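Local coordinates for protein Cyp101j2 (Sphingobium yanoikuyae, PDB 5KYO) that probably hydroxylates the monoterpene 1,8-cineole as a heme-dependent cytochrome P450 monooxygenase, at residues Glu93-Asp98 with Ser319-Leu324; Glu162-Lys167 with Arg394-Arg399; Leu196-His201 with Arg223-Pro228. All coordinates share one frame; numbering follows the deposited sequence.

Contact 1. Residues Glu93-Asp98 with Ser319-Leu324. With HEM (protoporphyrin IX containing Fe), chain G.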
loop_
_atom_site.group_PDB
_atom_site.type_symbol
_atom_site.label_atom_id
_atom_site.label_comp_id
_atom_site.label_asym_id
_atom_site.label_seq_id
_atom_site.Cartn_x
_atom_site.Cartn_y
_atom_site.Cartn_z
ATOM N N GLU A 93 -14.629 0.460 -7.244
ATOM C CA GLU A 93 -14.710 1.711 -6.487
ATOM C C GLU A 93 -15.968 1.789 -5.638
ATOM O O GLU A 93 -15.972 2.427 -4.578
ATOM C CB GLU A 93 -14.646 2.922 -7.414
ATOM C CG GLU A 93 -13.279 3.121 -8.069
ATOM C CD GLU A 93 -13.153 4.461 -8.773
ATOM O OE1 GLU A 93 -14.181 4.984 -9.257
ATOM O OE2 GLU A 93 -12.027 4.998 -8.832
ATOM N N THR A 94 -17.033 1.154 -6.119
ATOM C CA THR A 94 -18.284 1.059 -5.368
ATOM C C THR A 94 -18.114 0.211 -4.110
ATOM O O THR A 94 -18.472 0.643 -3.027
ATOM C CB THR A 94 -19.424 0.463 -6.232
ATOM O OG1 THR A 94 -19.825 1.417 -7.225
ATOM C CG2 THR A 94 -20.628 0.106 -5.366
ATOM N N VAL A 95 -17.565 -0.993 -4.252
ATOM C CA VAL A 95 -17.314 -1.837 -3.080
ATOM C C VAL A 95 -16.352 -1.124 -2.145
ATOM O O VAL A 95 -16.536 -1.126 -0.916
ATOM C CB VAL A 95 -16.747 -3.223 -3.473
ATOM C CG1 VAL A 95 -16.433 -4.050 -2.234
ATOM C CG2 VAL A 95 -17.743 -3.959 -4.337
ATOM N N MET A 96 -15.347 -0.474 -2.733
ATOM C CA MET A 96 -14.356 0.259 -1.953
ATOM C C MET A 96 -14.961 1.343 -1.065
ATOM O O MET A 96 -14.522 1.540 0.069
ATOM C CB MET A 96 -13.342 0.906 -2.878
ATOM C CG MET A 96 -11.936 0.516 -2.603
ATOM S SD MET A 96 -10.938 1.158 -3.942
ATOM C CE MET A 96 -11.234 -0.064 -5.219
ATOM N N SER A 97 -15.961 2.043 -1.596
ATOM C CA SER A 97 -16.468 3.263 -0.976
ATOM C C SER A 97 -17.833 3.132 -0.295
ATOM O O SER A 97 -18.134 3.906 0.603
ATOM C CB SER A 97 -16.549 4.376 -2.026
ATOM O OG SER A 97 -17.338 3.973 -3.134
ATOM N N ASP A 98 -18.657 2.175 -0.726
ATOM C CA ASP A 98 -20.036 2.075 -0.234
ATOM C C ASP A 98 -20.127 1.316 1.093
ATOM O O ASP A 98 -20.540 0.154 1.134
ATOM C CB ASP A 98 -20.924 1.403 -1.282
ATOM C CG ASP A 98 -22.395 1.385 -0.888
ATOM O OD1 ASP A 98 -22.759 1.986 0.149
ATOM O OD2 ASP A 98 -23.189 0.768 -1.631
ATOM N N SER A 319 -7.604 -4.574 -1.325
ATOM C CA SER A 319 -8.312 -4.612 -0.060
ATOM C C SER A 319 -9.656 -5.288 -0.317
ATOM O O SER A 319 -10.077 -5.419 -1.476
ATOM C CB SER A 319 -8.463 -3.188 0.505
ATOM O OG SER A 319 -9.232 -3.155 1.681
ATOM N N ALA A 320 -10.314 -5.742 0.744
ATOM C CA ALA A 320 -11.592 -6.431 0.597
ATOM C C ALA A 320 -12.618 -5.806 1.525
ATOM O O ALA A 320 -12.290 -4.888 2.275
ATOM C CB ALA A 320 -11.435 -7.911 0.879
ATOM N N ARG A 321 -13.859 -6.286 1.452
ATOM C CA ARG A 321 -14.942 -5.803 2.310
ATOM C C ARG A 321 -15.859 -6.963 2.736
ATOM O O ARG A 321 -16.003 -7.954 2.023
ATOM C CB ARG A 321 -15.771 -4.727 1.599
ATOM C CG ARG A 321 -15.024 -3.431 1.245
ATOM C CD ARG A 321 -14.818 -2.534 2.447
ATOM N NE ARG A 321 -14.137 -1.296 2.078
ATOM C CZ ARG A 321 -12.817 -1.184 1.935
ATOM N NH1 ARG A 321 -12.032 -2.235 2.133
ATOM N NH2 ARG A 321 -12.283 -0.024 1.601
ATOM N N GLU A 322 -16.457 -6.838 3.917
ATOM C CA GLU A 322 -17.396 -7.842 4.396
ATOM C C GLU A 322 -18.834 -7.421 4.136
ATOM O O GLU A 322 -19.220 -6.286 4.362
ATOM C CB GLU A 322 -17.195 -8.098 5.896
ATOM C CG GLU A 322 -18.181 -9.086 6.488
ATOM C CD GLU A 322 -17.871 -9.436 7.931
ATOM O OE1 GLU A 322 -16.902 -8.886 8.486
ATOM O OE2 GLU A 322 -18.594 -10.274 8.505
ATOM N N VAL A 323 -19.640 -8.361 3.675
ATOM C CA VAL A 323 -21.060 -8.115 3.536
ATOM C C VAL A 323 -21.730 -8.356 4.889
ATOM O O VAL A 323 -21.537 -9.410 5.502
ATOM C CB VAL A 323 -21.659 -9.011 2.463
ATOM C CG1 VAL A 323 -23.145 -8.815 2.380
ATOM C CG2 VAL A 323 -21.011 -8.706 1.102
ATOM N N LEU A 324 -22.483 -7.375 5.375
ATOM C CA LEU A 324 -23.094 -7.506 6.689
ATOM C C LEU A 324 -24.532 -8.026 6.603
ATOM O O LEU A 324 -25.010 -8.685 7.526
ATOM C CB LEU A 324 -23.060 -6.169 7.435
ATOM C CG LEU A 324 -21.730 -5.409 7.462
ATOM C CD1 LEU A 324 -21.839 -4.215 8.397
ATOM C CD2 LEU A 324 -20.581 -6.324 7.862
HETATM C CHA HEM G . -5.054 3.183 3.675
HETATM C CHB HEM G . -2.398 2.433 -0.321
HETATM C CHC HEM G . 1.372 4.701 1.807
HETATM C CHD HEM G . -0.973 4.563 6.024
HETATM C C1A HEM G . -4.720 2.833 2.388
HETATM C C2A HEM G . -5.603 2.276 1.371
HETATM C C3A HEM G . -4.852 2.055 0.269
HETATM C C4A HEM G . -3.486 2.477 0.542
HETATM C CMA HEM G . -5.367 1.486 -1.077
HETATM C CAA HEM G . -7.125 1.975 1.487
HETATM C CBA HEM G . -7.407 0.649 2.186
HETATM C CGA HEM G . -8.889 0.354 2.173
HETATM O O1A HEM G . -9.479 0.216 1.064
HETATM O O2A HEM G . -9.497 0.242 3.270
HETATM C C1B HEM G . -1.163 3.033 -0.105
HETATM C C2B HEM G . -0.100 3.206 -1.091
HETATM C C3B HEM G . 0.939 3.823 -0.492
HETATM C C4B HEM G . 0.568 4.065 0.880
HETATM C CMB HEM G . -0.154 2.751 -2.573
HETATM C CAB HEM G . 2.321 4.261 -1.061
HETATM C CBB HEM G . 2.704 4.196 -2.339
HETATM C C1C HEM G . 1.051 4.893 3.127
HETATM C C2C HEM G . 1.858 5.597 4.105
HETATM C C3C HEM G . 1.209 5.544 5.277
HETATM C C4C HEM G . -0.034 4.826 5.063
HETATM C CMC HEM G . 3.224 6.233 3.773
HETATM C CAC HEM G . 1.581 6.114 6.656
HETATM C CBC HEM G . 2.602 6.937 6.906
HETATM C C1D HEM G . -2.267 4.149 5.805
HETATM C C2D HEM G . -3.268 3.932 6.836
HETATM C C3D HEM G . -4.517 3.527 6.087
HETATM C C4D HEM G . -4.177 3.510 4.689
HETATM C CMD HEM G . -3.204 4.081 8.381
HETATM C CAD HEM G . -5.876 3.175 6.732
HETATM C CBD HEM G . -6.884 4.309 6.546
HETATM C CGD HEM G . -8.193 3.901 7.198
HETATM O O1D HEM G . -8.773 4.689 7.987
HETATM O O2D HEM G . -8.639 2.756 6.932
HETATM N NA HEM G . -3.444 2.944 1.839
HETATM N NB HEM G . -0.704 3.570 1.081
HETATM N NC HEM G . -0.098 4.448 3.738
HETATM N ND HEM G . -2.839 3.879 4.570
HETATM FE FE HEM G . -1.840 3.861 2.758
HETATM O O HOH W 1 -16.564 0.027 1.558
HETATM O O HOH W 2 -15.594 1.713 2.632
#
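R321 reaches across from strand 318-323 to the last turn of helix 89-97 and uses one nitrogen, NH2, for two partners. The first is the backbone carbonyl of M96: R321 NH2 donates to M96 O at 3.1 Å. The donor lies in the carbonyl plane, on a lone pair, although the oxygen itself is tilted out of the guanidinium plane. The second is a heme propionate, and here the bond is nearly straight, with R321 NH2 to HEM O1A at 2.9 Å and an N-H...O angle of 173°. The propionate oxygen sits at the guanidinium edge.

A bend at chi2 (-77°) turns the arginine back along its own strand, where two bonds close to the guanidinium plane fix its orientation. R321 NH1 donates to S319 OG at 3.0 Å and to A320 O at 2.7 Å, though the nitrogen stands well above the plane of the A320 carbonyl. On the remaining edge, R321 NE donates to water 1 at 2.8 Å; that water is also 2.7 Å from V95 O, giving a second, solvent-mediated link to the helix. With all three nitrogens engaged, the rotation of the buried guanidinium is fixed, and its positive charge probably helps to balance the propionate.

The apolar part is small: V95 and R321 run past each other in opposite senses, and V95 CG1 touches R321 CG at 3.8 Å. H130, H377 and N104 also hydrogen-bond to the heme; an arginine on a heme propionate is common in P450s. Strand 318-323 lies between strands 339-343 and 102-103; V95 packs against V340 and A342 of the former and F102 of the latter, while M96 turns to V347 of helix 344-348.

Contact 2. Residues Glu162-Lys167 with Arg394-Arg399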
loop_
_atom_site.group_PDB
_atom_site.type_symbol
_atom_site.label_atom_id
_atom_site.label_comp_id
_atom_site.label_asym_id
_atom_site.label_seq_id
_atom_site.Cartn_x
_atom_site.Cartn_y
_atom_site.Cartn_z
ATOM N N GLU A 162 24.949 6.996 -1.551
ATOM C CA GLU A 162 26.395 7.176 -1.589
ATOM C C GLU A 162 27.093 5.915 -1.100
ATOM O O GLU A 162 28.220 5.613 -1.516
ATOM C CB GLU A 162 26.818 8.393 -0.773
ATOM C CG GLU A 162 26.406 9.683 -1.418
ATOM C CD GLU A 162 27.070 9.904 -2.770
ATOM O OE1 GLU A 162 28.172 9.360 -3.010
ATOM O OE2 GLU A 162 26.490 10.639 -3.589
ATOM N N GLY A 163 26.390 5.166 -0.252
ATOM C CA GLY A 163 26.867 3.899 0.269
ATOM C C GLY A 163 27.215 2.891 -0.813
ATOM O O GLY A 163 28.322 2.361 -0.826
ATOM N N PHE A 164 26.288 2.624 -1.733
ATOM C CA PHE A 164 26.536 1.587 -2.723
ATOM C C PHE A 164 26.943 2.093 -4.105
ATOM O O PHE A 164 27.249 1.289 -4.976
ATOM C CB PHE A 164 25.318 0.646 -2.862
ATOM C CG PHE A 164 23.966 1.337 -2.977
ATOM C CD1 PHE A 164 23.622 2.069 -4.103
ATOM C CD2 PHE A 164 23.017 1.180 -1.976
ATOM C CE1 PHE A 164 22.366 2.676 -4.211
ATOM C CE2 PHE A 164 21.765 1.778 -2.072
ATOM C CZ PHE A 164 21.438 2.527 -3.184
ATOM N N ARG A 165 26.920 3.407 -4.306
ATOM C CA ARG A 165 27.271 3.988 -5.604
ATOM C C ARG A 165 28.617 3.487 -6.155
ATOM O O ARG A 165 28.700 3.134 -7.345
ATOM C CB ARG A 165 27.267 5.531 -5.510
ATOM C CG ARG A 165 27.503 6.248 -6.862
ATOM C CD ARG A 165 27.509 7.770 -6.675
ATOM N NE ARG A 165 27.557 8.507 -7.947
ATOM C CZ ARG A 165 28.678 8.850 -8.573
ATOM N NH1 ARG A 165 29.860 8.504 -8.064
ATOM N NH2 ARG A 165 28.619 9.511 -9.728
ATOM N N PRO A 166 29.669 3.432 -5.314
ATOM C CA PRO A 166 30.949 3.014 -5.898
ATOM C C PRO A 166 31.007 1.541 -6.271
ATOM O O PRO A 166 31.959 1.151 -6.939
ATOM C CB PRO A 166 31.974 3.328 -4.799
ATOM C CG PRO A 166 31.203 3.494 -3.546
ATOM C CD PRO A 166 29.828 3.962 -3.939
ATOM N N LYS A 167 30.011 0.758 -5.861
ATOM C CA LYS A 167 29.971 -0.677 -6.171
ATOM C C LYS A 167 29.459 -0.963 -7.567
ATOM O O LYS A 167 29.694 -2.047 -8.089
ATOM C CB LYS A 167 29.096 -1.420 -5.160
ATOM C CG LYS A 167 29.600 -1.339 -3.737
ATOM C CD LYS A 167 28.613 -2.004 -2.773
ATOM C CE LYS A 167 29.036 -1.817 -1.336
ATOM N NZ LYS A 167 28.073 -2.428 -0.374
ATOM N N ARG A 394 14.583 12.435 -7.123
ATOM C CA ARG A 394 15.498 13.561 -7.314
ATOM C C ARG A 394 16.919 13.206 -6.905
ATOM O O ARG A 394 17.863 13.469 -7.644
ATOM C CB ARG A 394 15.029 14.793 -6.536
ATOM C CG ARG A 394 13.783 15.440 -7.116
ATOM C CD ARG A 394 13.439 16.754 -6.427
ATOM N NE ARG A 394 12.106 17.232 -6.787
ATOM C CZ ARG A 394 11.642 18.442 -6.494
ATOM N NH1 ARG A 394 12.407 19.308 -5.844
ATOM N NH2 ARG A 394 10.415 18.793 -6.862
ATOM N N GLU A 395 17.087 12.632 -5.719
ATOM C CA GLU A 395 18.435 12.255 -5.282
ATOM C C GLU A 395 19.038 11.087 -6.063
ATOM O O GLU A 395 20.251 11.034 -6.221
ATOM C CB GLU A 395 18.448 11.919 -3.792
ATOM C CG GLU A 395 17.987 13.074 -2.925
ATOM C CD GLU A 395 18.862 14.320 -3.066
ATOM O OE1 GLU A 395 20.041 14.197 -3.457
ATOM O OE2 GLU A 395 18.370 15.423 -2.773
ATOM N N TRP A 396 18.220 10.135 -6.514
ATOM C CA TRP A 396 18.758 9.035 -7.282
ATOM C C TRP A 396 19.295 9.605 -8.598
ATOM O O TRP A 396 20.451 9.371 -8.962
ATOM C CB TRP A 396 17.708 7.924 -7.543
ATOM C CG TRP A 396 18.339 6.697 -8.175
ATOM C CD1 TRP A 396 18.728 6.554 -9.478
ATOM C CD2 TRP A 396 18.672 5.465 -7.525
ATOM N NE1 TRP A 396 19.284 5.321 -9.674
ATOM C CE2 TRP A 396 19.274 4.633 -8.489
ATOM C CE3 TRP A 396 18.540 4.991 -6.216
ATOM C CZ2 TRP A 396 19.714 3.347 -8.196
ATOM C CZ3 TRP A 396 18.984 3.707 -5.930
ATOM C CH2 TRP A 396 19.559 2.903 -6.914
ATOM N N PHE A 397 18.473 10.384 -9.300
ATOM C CA PHE A 397 18.879 10.845 -10.630
ATOM C C PHE A 397 20.031 11.859 -10.579
ATOM O O PHE A 397 20.769 11.996 -11.546
ATOM C CB PHE A 397 17.687 11.424 -11.393
ATOM C CG PHE A 397 16.899 10.371 -12.126
ATOM C CD1 PHE A 397 17.379 9.835 -13.310
ATOM C CD2 PHE A 397 15.728 9.872 -11.588
ATOM C CE1 PHE A 397 16.664 8.853 -13.976
ATOM C CE2 PHE A 397 15.013 8.880 -12.237
ATOM C CZ PHE A 397 15.473 8.367 -13.422
ATOM N N ALA A 398 20.213 12.537 -9.450
ATOM C CA ALA A 398 21.366 13.424 -9.318
ATOM C C ALA A 398 22.680 12.637 -9.305
ATOM O O ALA A 398 23.712 13.149 -9.769
ATOM C CB ALA A 398 21.268 14.277 -8.060
ATOM N N ARG A 399 22.631 11.418 -8.769
ATOM C CA ARG A 399 23.818 10.625 -8.457
ATOM C C ARG A 399 24.075 9.418 -9.366
ATOM O O ARG A 399 25.225 9.091 -9.636
ATOM C CB ARG A 399 23.746 10.130 -6.996
ATOM C CG ARG A 399 23.727 11.279 -5.978
ATOM C CD ARG A 399 23.452 10.868 -4.524
ATOM N NE ARG A 399 23.817 11.996 -3.646
ATOM C CZ ARG A 399 23.032 13.044 -3.469
ATOM N NH1 ARG A 399 21.856 13.063 -4.083
ATOM N NH2 ARG A 399 23.404 14.074 -2.702
#
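F164 and W396 form the close-packed side of this contact, with F164 CZ 3.9 Å from W396 CZ3. The tryptophan atom lies at the edge of the phenylalanine ring, near its plane, but the two planes are inclined at 44°. F164 adopts the crowded position, CG between backbone N and carbonyl carbon (chi1 47°), which brings its ring end up to the indole.

The outer side is polar and open to solvent, with E162 and R165 exposed and R399 partly so; one good bond there is accompanied by two weak ones. R165, extended from CG to NE, donates from NE to R399 O at 2.9 Å in a fairly straight bond (164°), approaching from above the carbonyl plane. R165 NH2 adds a weak bond to the same oxygen at 3.4 Å. This places a positive charge near the C-terminal end of helix 382-399, where it may offset the partial negative charge of the last carbonyls. R399 NE and E162 OE2 form a salt bridge at 3.0 Å; its hydrogen bond is weak, the N-H pointing well off the oxygen, and the carboxylate and guanidinium planes are steeply inclined.

Inward, W396 also meets F172 and F176 of helix 172-177, F283 of helix 273-288, and F403. Helix 149-164 thus ends beside helix 382-399 over an aromatic core, while R165 O accepts a hydrogen bond from W428 NE1.

Contact 3. Residues Leu196-His201 with Arg223-Pro228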
loop_
_atom_site.group_PDB
_atom_site.type_symbol
_atom_site.label_atom_id
_atom_site.label_comp_id
_atom_site.label_asym_id
_atom_site.label_seq_id
_atom_site.Cartn_x
_atom_site.Cartn_y
_atom_site.Cartn_z
ATOM N N LEU A 196 15.692 1.106 15.813
ATOM C CA LEU A 196 15.313 0.684 14.459
ATOM C C LEU A 196 15.267 -0.841 14.255
ATOM O O LEU A 196 14.291 -1.336 13.705
ATOM C CB LEU A 196 16.249 1.310 13.432
ATOM C CG LEU A 196 16.055 0.867 11.973
ATOM C CD1 LEU A 196 14.696 1.345 11.444
ATOM C CD2 LEU A 196 17.190 1.466 11.224
ATOM N N PRO A 197 16.316 -1.590 14.667
ATOM C CA PRO A 197 16.239 -3.039 14.435
ATOM C C PRO A 197 15.069 -3.684 15.165
ATOM O O PRO A 197 14.401 -4.550 14.623
ATOM C CB PRO A 197 17.567 -3.563 15.002
ATOM C CG PRO A 197 18.470 -2.420 14.963
ATOM C CD PRO A 197 17.627 -1.210 15.229
ATOM N N LYS A 198 14.827 -3.252 16.398
ATOM C CA LYS A 198 13.715 -3.800 17.152
ATOM C C LYS A 198 12.396 -3.529 16.418
ATOM O O LYS A 198 11.576 -4.441 16.236
ATOM C CB LYS A 198 13.690 -3.211 18.569
ATOM C CG LYS A 198 12.806 -3.992 19.501
ATOM C CD LYS A 198 12.779 -3.385 20.881
ATOM C CE LYS A 198 11.462 -3.685 21.516
ATOM N NZ LYS A 198 10.368 -3.253 20.607
ATOM N N LEU A 199 12.213 -2.288 15.962
ATOM C CA LEU A 199 10.978 -1.917 15.275
ATOM C C LEU A 199 10.837 -2.578 13.904
ATOM O O LEU A 199 9.744 -2.951 13.521
ATOM C CB LEU A 199 10.881 -0.407 15.125
ATOM C CG LEU A 199 10.494 0.297 16.420
ATOM C CD1 LEU A 199 10.622 1.801 16.272
ATOM C CD2 LEU A 199 9.071 -0.103 16.821
ATOM N N LYS A 200 11.930 -2.676 13.160
ATOM C CA LYS A 200 11.899 -3.378 11.879
ATOM C C LYS A 200 11.487 -4.836 12.057
ATOM O O LYS A 200 10.680 -5.351 11.284
ATOM C CB LYS A 200 13.255 -3.312 11.179
ATOM C CG LYS A 200 13.263 -4.008 9.825
ATOM C CD LYS A 200 14.668 -4.122 9.260
ATOM C CE LYS A 200 14.645 -4.754 7.880
ATOM N NZ LYS A 200 13.828 -5.995 7.874
ATOM N N HIS A 201 12.042 -5.490 13.074
ATOM C CA HIS A 201 11.739 -6.884 13.373
ATOM C C HIS A 201 10.266 -7.078 13.720
ATOM O O HIS A 201 9.635 -8.008 13.220
ATOM C CB HIS A 201 12.619 -7.390 14.523
ATOM C CG HIS A 201 12.315 -8.790 14.950
ATOM N ND1 HIS A 201 12.233 -9.840 14.060
ATOM C CD2 HIS A 201 12.072 -9.315 16.173
ATOM C CE1 HIS A 201 11.948 -10.950 14.717
ATOM N NE2 HIS A 201 11.847 -10.658 16.001
ATOM N N ARG A 223 2.856 -3.132 21.908
ATOM C CA ARG A 223 2.291 -2.322 22.980
ATOM C C ARG A 223 3.268 -2.117 24.127
ATOM O O ARG A 223 3.312 -1.035 24.700
ATOM C CB ARG A 223 1.004 -2.944 23.499
ATOM C CG ARG A 223 -0.087 -2.974 22.479
ATOM C CD ARG A 223 -1.352 -3.485 23.102
ATOM N NE ARG A 223 -2.355 -3.856 22.123
ATOM C CZ ARG A 223 -3.104 -3.000 21.435
ATOM N NH1 ARG A 223 -2.957 -1.691 21.611
ATOM N NH2 ARG A 223 -3.997 -3.466 20.561
ATOM N N GLU A 224 4.049 -3.144 24.457
ATOM C CA GLU A 224 5.038 -3.041 25.526
ATOM C C GLU A 224 6.116 -2.015 25.180
ATOM O O GLU A 224 6.700 -1.360 26.064
ATOM C CB GLU A 224 5.660 -4.413 25.793
ATOM C CG GLU A 224 4.721 -5.342 26.546
ATOM C CD GLU A 224 5.274 -6.745 26.684
ATOM O OE1 GLU A 224 6.220 -7.096 25.952
ATOM O OE2 GLU A 224 4.760 -7.496 27.532
ATOM N N TYR A 225 6.364 -1.858 23.889
ATOM C CA TYR A 225 7.316 -0.860 23.415
ATOM C C TYR A 225 6.710 0.552 23.379
ATOM O O TYR A 225 7.344 1.520 23.798
ATOM C CB TYR A 225 7.842 -1.246 22.019
ATOM C CG TYR A 225 8.746 -0.177 21.452
ATOM C CD1 TYR A 225 10.089 -0.127 21.783
ATOM C CD2 TYR A 225 8.243 0.801 20.597
ATOM C CE1 TYR A 225 10.911 0.880 21.287
ATOM C CE2 TYR A 225 9.048 1.794 20.098
ATOM C CZ TYR A 225 10.381 1.836 20.449
ATOM O OH TYR A 225 11.189 2.829 19.929
ATOM N N LEU A 226 5.467 0.655 22.908
ATOM C CA LEU A 226 4.831 1.944 22.635
ATOM C C LEU A 226 4.173 2.601 23.837
ATOM O O LEU A 226 4.118 3.833 23.918
ATOM C CB LEU A 226 3.770 1.794 21.546
ATOM C CG LEU A 226 4.223 1.484 20.109
ATOM C CD1 LEU A 226 2.997 1.221 19.261
ATOM C CD2 LEU A 226 5.074 2.621 19.520
ATOM N N ARG A 227 3.636 1.798 24.749
ATOM C CA ARG A 227 2.904 2.373 25.862
ATOM C C ARG A 227 3.775 3.277 26.756
ATOM O O ARG A 227 3.314 4.343 27.153
ATOM C CB ARG A 227 2.241 1.277 26.695
ATOM C CG ARG A 227 1.199 1.854 27.647
ATOM C CD ARG A 227 0.294 0.790 28.205
ATOM N NE ARG A 227 -0.551 0.202 27.168
ATOM C CZ ARG A 227 -1.220 -0.932 27.316
ATOM N NH1 ARG A 227 -1.139 -1.601 28.463
ATOM N NH2 ARG A 227 -1.967 -1.395 26.321
ATOM N N PRO A 228 5.025 2.871 27.081
ATOM C CA PRO A 228 5.791 3.811 27.904
ATOM C C PRO A 228 6.052 5.130 27.197
ATOM O O PRO A 228 6.146 6.158 27.862
ATOM C CB PRO A 228 7.112 3.077 28.163
ATOM C CG PRO A 228 6.798 1.641 27.949
ATOM C CD PRO A 228 5.764 1.615 26.869
#
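Y225 projects from helix 215-235 toward helix 196-206 and meets two successive residues there, K198 and L199. With CG anti to the backbone N (chi1 175°), its side chain is carried across the gap between the two segments, whose nearest CA atoms, of L199 and Y225, are 9.0 Å apart. At the root, Y225 CB lies 3.5 Å from K198 NZ. Y225 CG follows at 3.6 Å from the same nitrogen, and Y225 CD1 is 3.4 Å from K198 NZ and 3.8 Å from K198 CE. The lysine gets there by a turn at its last torsion (chi4 -53°), which swings NZ over to the base of the tyrosine; no hydrogen bond joins the two, and the ammonium is oblique to the ring.

On the same side of the ring plane, L199, which crosses Y225 at about a right angle, takes the CD2-CE2 bond and the hydroxyl end. Y225 CD2 is 4.0 Å from L199 CD2, and the next atom, Y225 CE2, closes on the same methyl at 3.8 Å. At the tip, L199 CD1 lies 3.8 Å from Y225 OH. That hydroxyl is also hydrogen-bonded to OD2 of D195, immediately before helix 196-206, so the tyrosine both packs on this helix and is tied to its start.

L191 touches both Y225 and L199, and M186 of helix 181-188 also packs on L199, consistent with the burial of the leucine; K198, in contrast, is exposed. On another side of helix 215-235, R223 and R227 form salt bridges to E261 of helix 257-270. By their order and position, helices 196-206 and 215-235 correspond to the F and G helices of the cytochrome P450 fold, the pair that roofs the distal side of the heme and commonly flanks substrate access.

In the fold
Contact 1 is the buried one, built around an arginine held by backbone carbonyls, a serine, water and a heme propionate. Contacts 2 and 3 are only partly buried: both join two helices and grade from an inner apolar side to a polar, exposed one. They differ in how that outer side is held, by salt bridge and hydrogen bonds in contact 2, but with no hydrogen bond between the segments in contact 3. No helix or strand is shared among the three. Contacts 1 and 2 lie on opposite sides of the chain's centre, their centres about 42 Å apart, while the centre of contact 3 lies about 31 Å from that of contact 2 and about 32 Å from that of contact 1.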